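Local coordinates for protein threonine--tRNA ligase catalytic subunit (Aeropyrum pernix, PDB 3A32) that catalyses the ATP-dependent attachment of threonine to tRNA(Thr), as a zinc-binding class II synthetase that lacks the domain for removing mischarged serine, at residues R329-F334 with H390-A395. Sequence-based numbering, arbitrary orientation.
Sequences RGRMPF and HIESTA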
ATOM      1  N   ARG A 329      11.128  19.294  13.610  1.00 11.09           N
ATOM      2  CA  ARG A 329      12.578  19.186  13.526  1.00 12.36           C
ATOM      3  C   ARG A 329      13.047  17.706  13.352  1.00 13.28           C
ATOM      4  O   ARG A 329      13.999  17.224  14.058  1.00 13.34           O
ATOM      5  CB  ARG A 329      13.235  19.876  14.741  1.00 12.88           C
ATOM      6  CG  ARG A 329      13.240  21.452  14.671  1.00 18.41           C
ATOM      7  CD  ARG A 329      12.180  22.066  15.524  1.00 26.43           C
ATOM      8  NE  ARG A 329      12.267  23.535  15.535  1.00 35.57           N
ATOM      9  CZ  ARG A 329      11.289  24.398  15.196  1.00 36.98           C
ATOM     10  NH1 ARG A 329      10.071  23.983  14.791  1.00 34.51           N
ATOM     11  NH2 ARG A 329      11.542  25.708  15.268  1.00 36.96           N
ATOM     12  N   GLY A 330      12.420  17.010  12.391  1.00 10.63           N
ATOM     13  CA  GLY A 330      12.895  15.724  12.011  1.00  9.21           C
ATOM     14  C   GLY A 330      12.398  14.610  12.923  1.00  9.25           C
ATOM     15  O   GLY A 330      12.809  13.463  12.745  1.00  8.43           O
ATOM     16  N   ARG A 331      11.499  14.936  13.862  1.00  7.98           N
ATOM     17  CA  ARG A 331      11.076  13.985  14.917  1.00  7.61           C
ATOM     18  C   ARG A 331       9.752  13.312  14.608  1.00  8.00           C
ATOM     19  O   ARG A 331       8.691  13.916  14.738  1.00  9.12           O
ATOM     20  CB  ARG A 331      11.013  14.659  16.291  1.00  7.29           C
ATOM     21  CG  ARG A 331      12.344  15.228  16.748  1.00  5.78           C
ATOM     22  CD  ARG A 331      13.430  14.150  17.085  1.00  5.92           C
ATOM     23  NE  ARG A 331      14.701  14.769  17.497  1.00  6.12           N
ATOM     24  CZ  ARG A 331      15.736  14.114  18.019  1.00  8.66           C
ATOM     25  NH1 ARG A 331      15.712  12.784  18.190  1.00  7.50           N
ATOM     26  NH2 ARG A 331      16.811  14.800  18.378  1.00  9.02           N
ATOM     27  N   MET A 332       9.837  12.067  14.162  1.00  7.86           N
ATOM     28  CA  MET A 332       8.679  11.289  13.724  1.00  8.17           C
ATOM     29  C   MET A 332       8.023  10.573  14.906  1.00  8.38           C
ATOM     30  O   MET A 332       8.742  10.121  15.844  1.00  7.84           O
ATOM     31  CB  MET A 332       9.120  10.208  12.712  1.00  7.78           C
ATOM     32  CG  MET A 332       9.806  10.754  11.422  1.00  9.71           C
ATOM     33  SD  MET A 332       8.731  11.925  10.561  1.00 14.64           S
ATOM     34  CE  MET A 332       7.464  10.789   9.923  1.00  9.42           C
ATOM     35  N   PRO A 333       6.678  10.393  14.834  1.00  7.93           N
ATOM     36  CA  PRO A 333       6.005   9.535  15.820  1.00  7.24           C
ATOM     37  C   PRO A 333       6.516   8.098  15.674  1.00  7.05           C
ATOM     38  O   PRO A 333       6.880   7.706  14.555  1.00  6.84           O
ATOM     39  CB  PRO A 333       4.518   9.597  15.430  1.00  7.72           C
ATOM     40  CG  PRO A 333       4.447  10.311  14.094  1.00  8.43           C
ATOM     41  CD  PRO A 333       5.770  10.921  13.785  1.00  8.10           C
ATOM     42  N   PHE A 334       6.522   7.328  16.777  1.00  5.12           N
ATOM     43  CA  PHE A 334       7.118   6.010  16.817  1.00  4.64           C
ATOM     44  C   PHE A 334       6.751   5.125  15.614  1.00  5.51           C
ATOM     45  O   PHE A 334       7.624   4.458  15.056  1.00  4.07           O
ATOM     46  CB  PHE A 334       6.791   5.296  18.135  1.00  3.87           C
ATOM     47  CG  PHE A 334       7.341   3.905  18.232  1.00  2.46           C
ATOM     48  CD1 PHE A 334       8.585   3.673  18.813  1.00  2.02           C
ATOM     49  CD2 PHE A 334       6.579   2.816  17.817  1.00  2.40           C
ATOM     50  CE1 PHE A 334       9.094   2.367  18.950  1.00  4.66           C
ATOM     51  CE2 PHE A 334       7.075   1.516  17.930  1.00  5.10           C
ATOM     52  CZ  PHE A 334       8.347   1.285  18.499  1.00  4.11           C
ATOM     53  N   HIS A 390      25.854  12.759  16.951  1.00 14.79           N
ATOM     54  CA  HIS A 390      25.641  12.390  15.559  1.00 15.73           C
ATOM     55  C   HIS A 390      24.296  11.706  15.299  1.00 15.14           C
ATOM     56  O   HIS A 390      23.566  12.049  14.339  1.00 14.13           O
ATOM     57  CB  HIS A 390      26.792  11.526  15.038  1.00 16.58           C
ATOM     58  CG  HIS A 390      28.102  12.245  15.013  1.00 22.11           C
ATOM     59  ND1 HIS A 390      29.236  11.741  15.611  1.00 27.00           N
ATOM     60  CD2 HIS A 390      28.462  13.442  14.477  1.00 27.20           C
ATOM     61  CE1 HIS A 390      30.242  12.580  15.433  1.00 25.41           C
ATOM     62  NE2 HIS A 390      29.800  13.627  14.758  1.00 27.02           N
ATOM     63  N   ILE A 391      23.972  10.753  16.165  1.00 14.13           N
ATOM     64  CA  ILE A 391      22.712  10.043  16.100  1.00 13.41           C
ATOM     65  C   ILE A 391      21.540  11.056  16.216  1.00 13.04           C
ATOM     66  O   ILE A 391      20.618  11.022  15.421  1.00 13.04           O
ATOM     67  CB  ILE A 391      22.682   8.923  17.173  1.00 12.67           C
ATOM     68  CG1 ILE A 391      23.565   7.755  16.753  1.00 12.31           C
ATOM     69  CG2 ILE A 391      21.267   8.460  17.463  1.00 11.52           C
ATOM     70  CD1 ILE A 391      23.976   6.849  17.901  1.00 11.24           C
ATOM     71  N   GLU A 392      21.594  11.961  17.200  1.00 12.42           N
ATOM     72  CA  GLU A 392      20.533  12.966  17.367  1.00 11.96           C
ATOM     73  C   GLU A 392      20.430  13.991  16.249  1.00 11.96           C
ATOM     74  O   GLU A 392      19.332  14.543  15.986  1.00 12.08           O
ATOM     75  CB  GLU A 392      20.703  13.707  18.688  1.00 12.15           C
ATOM     76  CG  GLU A 392      20.643  12.798  19.885  1.00 14.85           C
ATOM     77  CD  GLU A 392      19.261  12.090  20.056  1.00 17.71           C
ATOM     78  OE1 GLU A 392      18.405  12.074  19.159  1.00 16.51           O
ATOM     79  OE2 GLU A 392      19.036  11.534  21.131  1.00 23.63           O
ATOM     80  N   SER A 393      21.546  14.295  15.596  1.00 10.84           N
ATOM     81  CA  SER A 393      21.490  15.391  14.647  1.00 11.70           C
ATOM     82  C   SER A 393      21.129  14.878  13.246  1.00 11.30           C
ATOM     83  O   SER A 393      20.830  15.653  12.352  1.00 11.93           O
ATOM     84  CB  SER A 393      22.785  16.226  14.710  1.00 11.26           C
ATOM     85  OG  SER A 393      23.827  15.462  14.205  1.00 16.43           O
ATOM     86  N   THR A 394      21.083  13.556  13.104  1.00 11.73           N
ATOM     87  CA  THR A 394      20.963  12.868  11.821  1.00 12.47           C
ATOM     88  C   THR A 394      19.818  11.858  11.785  1.00 11.41           C
ATOM     89  O   THR A 394      18.797  12.140  11.184  1.00 10.97           O
ATOM     90  CB  THR A 394      22.309  12.239  11.436  1.00 13.34           C
ATOM     91  OG1 THR A 394      23.170  13.323  11.025  1.00 18.10           O
ATOM     92  CG2 THR A 394      22.173  11.315  10.259  1.00 14.87           C
ATOM     93  N   ALA A 395      19.973  10.735  12.474  1.00 10.39           N
ATOM     94  CA  ALA A 395      19.056   9.622  12.401  1.00 10.68           C
ATOM     95  C   ALA A 395      17.801   9.763  13.286  1.00 11.19           C
ATOM     96  O   ALA A 395      16.728   9.220  12.926  1.00 11.18           O
ATOM     97  CB  ALA A 395      19.774   8.355  12.726  1.00 11.52           C
TER
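Arg331 and Glu392 join the loop after helix 317-327 to helix 384-393 of the anticodon-binding domain, one residue reaching from each. The segment 329-334 begins where helix 317-327 has just ended: Arg329, with positive phi, is the C-prime residue of a Schellman motif in which Gly330 N bonds to Leu325 O. Gly330 continues the turn at another positive phi (83°), and glycine, having no CB to meet the carbonyl oxygen of Arg329, suits these backbone angles. Arg331 then sends its long chain over to the helix. Its CG lies anti to the carbonyl carbon, and the chain bends once, at chi2 (-69°), before running extended to the guanidinium. Both end nitrogens converge on one carboxylate oxygen: NH1 stands 2.9 Å from Glu392 OE1, with an N-H...O angle of 157°, and NH2 is 3.3 Å from Glu392 OE1 along a more bent path. The oxygen sits at the edge of the guanidinium, in its plane, yet the carboxylate is turned 54° against that plane; both nitrogens come from the same face of the carboxylate, NH1 on the syn side but tilted out of the plane, NH2 well above it. Beyond Arg331, Met332 packs on Leu321, Tyr324 and Leu325, Pro333 rests on Tyr324, and Phe334 reaches helix 435-457, apolar residues suited to their buried places. Phe418 makes a cation-pi contact with Arg331. The carboxylate is shared by two arginines, OE1 with Arg331 and OE2 in a salt bridge with Arg425, and probably offsets their like charges, a setting that should favour its ionised form. With just this one pair touching, the contact is a forked, single-oxygen salt bridge near the surface, an electrostatic tie between interdomain loop and anticodon-binding domain.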